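Local coordinates for protein Non-reducing end alpha-L-arabinofuranosidase BoGH43B (Bacteroides ovatus, PDB 5JOZ) that hydrolyses terminal non-reducing alpha-L-arabinofuranoside residues from the side branches of xyloglucan, helping to break this polysaccharide down, at residues 272-277 with 293-298. Residues are numbered along the deposited sequence; the frame is centred on the assembly and turned at random.
Sequences LAPVTW and ETYLFP
P274 lays its CD over the centre of the Y295 ring, 3.4 Å from the centroid and 14° off the ring normal, a close CH-pi contact. Proline suits this spot because its CD, attached to the backbone N, carries polarised hydrogens on a rigid ring; CG follows, 3.7 Å from CE1 of Y295. The tyrosine is brought there by its first torsion, which sets CG anti to the carbonyl carbon (chi1 -77°). Its hydroxyl end reaches A273, where a small methyl leaves CB 4.0 Å from OH, and OH itself is hydrogen-bonded to the backbone N of Q292. In the five-bladed beta-propeller of family 43, strand 269-277 is the third of a four-stranded blade, while 294-296 pairs with strand 4-6 near the N-terminus, so the contact joins this blade to a separate two-stranded sheet. An alanine in place of Y295 would remove the aromatic face and the hydroxyl, and would probably leave P274 less well packed and the backbone at Q292 less firmly held. L272, with CG anti to the backbone N (chi1 -177°), extends CD2 to within 4.4 Å of CG of P298, whose compact apolar ring also packs on W250 and F5.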
# COMPACT_ATOMS: atom_id res chain seq x y z
N LEU A 272 5.50 2.61 -14.00
CA LEU A 272 6.56 3.51 -14.48
C LEU A 272 6.35 3.77 -15.96
O LEU A 272 6.16 2.82 -16.73
CB LEU A 272 7.93 2.87 -14.26
CG LEU A 272 9.18 3.67 -14.63
CD1 LEU A 272 9.26 4.95 -13.79
CD2 LEU A 272 10.41 2.81 -14.39
N ALA A 273 6.37 5.04 -16.37
CA ALA A 273 6.25 5.38 -17.79
C ALA A 273 7.14 6.57 -18.18
O ALA A 273 7.27 7.51 -17.40
CB ALA A 273 4.80 5.65 -18.15
N PRO A 274 7.73 6.53 -19.39
CA PRO A 274 8.51 7.65 -19.87
C PRO A 274 7.60 8.80 -20.30
O PRO A 274 6.54 8.56 -20.88
CB PRO A 274 9.25 7.07 -21.08
CG PRO A 274 8.30 6.05 -21.62
CD PRO A 274 7.54 5.51 -20.45
N VAL A 275 8.01 10.02 -19.97
CA VAL A 275 7.27 11.23 -20.27
C VAL A 275 8.06 12.03 -21.30
O VAL A 275 9.24 12.27 -21.13
CB VAL A 275 7.09 12.08 -18.99
CG1 VAL A 275 6.42 13.42 -19.29
CG2 VAL A 275 6.28 11.30 -17.96
N THR A 276 7.39 12.43 -22.37
CA THR A 276 8.01 13.21 -23.44
C THR A 276 7.39 14.59 -23.52
O THR A 276 6.18 14.71 -23.47
CB THR A 276 7.78 12.49 -24.77
OG1 THR A 276 8.13 11.11 -24.60
CG2 THR A 276 8.61 13.13 -25.89
N TRP A 277 8.22 15.62 -23.63
CA TRP A 277 7.75 17.00 -23.78
C TRP A 277 7.70 17.38 -25.24
O TRP A 277 8.67 17.16 -25.96
CB TRP A 277 8.68 17.95 -23.04
CG TRP A 277 8.67 17.69 -21.58
CD1 TRP A 277 9.41 16.78 -20.92
CD2 TRP A 277 7.85 18.33 -20.60
NE1 TRP A 277 9.13 16.82 -19.58
CE2 TRP A 277 8.17 17.76 -19.36
CE3 TRP A 277 6.89 19.34 -20.65
CZ2 TRP A 277 7.57 18.16 -18.17
CZ3 TRP A 277 6.28 19.74 -19.47
CH2 TRP A 277 6.62 19.15 -18.24
N GLU A 293 2.88 -2.29 -21.12
CA GLU A 293 3.35 -3.45 -20.36
C GLU A 293 4.84 -3.47 -20.20
O GLU A 293 5.34 -3.80 -19.12
CB GLU A 293 2.91 -4.77 -21.03
N THR A 294 5.57 -3.13 -21.26
CA THR A 294 7.03 -3.07 -21.21
C THR A 294 7.51 -1.77 -21.87
O THR A 294 6.78 -1.14 -22.64
CB THR A 294 7.70 -4.31 -21.87
OG1 THR A 294 7.64 -4.20 -23.29
CG2 THR A 294 7.03 -5.62 -21.47
N TYR A 295 8.73 -1.37 -21.53
CA TYR A 295 9.36 -0.18 -22.11
C TYR A 295 10.85 -0.42 -22.16
O TYR A 295 11.39 -1.22 -21.41
CB TYR A 295 9.15 1.09 -21.24
CG TYR A 295 7.81 1.74 -21.31
CD1 TYR A 295 7.45 2.54 -22.38
CD2 TYR A 295 6.89 1.59 -20.27
CE1 TYR A 295 6.21 3.15 -22.45
CE2 TYR A 295 5.64 2.20 -20.32
CZ TYR A 295 5.30 2.98 -21.40
OH TYR A 295 4.06 3.58 -21.44
N LEU A 296 11.51 0.35 -23.02
CA LEU A 296 12.94 0.51 -22.97
C LEU A 296 13.35 1.06 -21.59
O LEU A 296 12.65 1.90 -20.98
CB LEU A 296 13.42 1.46 -24.08
CG LEU A 296 13.23 1.02 -25.54
CD1 LEU A 296 13.37 2.22 -26.48
CD2 LEU A 296 14.21 -0.08 -25.93
N PHE A 297 14.51 0.59 -21.12
CA PHE A 297 15.02 0.86 -19.78
C PHE A 297 15.36 2.34 -19.66
O PHE A 297 15.79 2.96 -20.64
CB PHE A 297 16.27 -0.01 -19.54
CG PHE A 297 16.51 -0.36 -18.10
CD1 PHE A 297 15.79 -1.38 -17.49
CD2 PHE A 297 17.48 0.31 -17.37
CE1 PHE A 297 16.02 -1.71 -16.17
CE2 PHE A 297 17.72 -0.01 -16.04
CZ PHE A 297 16.98 -1.03 -15.44
N PRO A 298 15.17 2.94 -18.46
CA PRO A 298 15.66 4.30 -18.23
C PRO A 298 17.15 4.46 -18.53
O PRO A 298 17.88 3.48 -18.51
CB PRO A 298 15.41 4.50 -16.73
CG PRO A 298 14.20 3.69 -16.46
CD PRO A 298 14.37 2.46 -17.32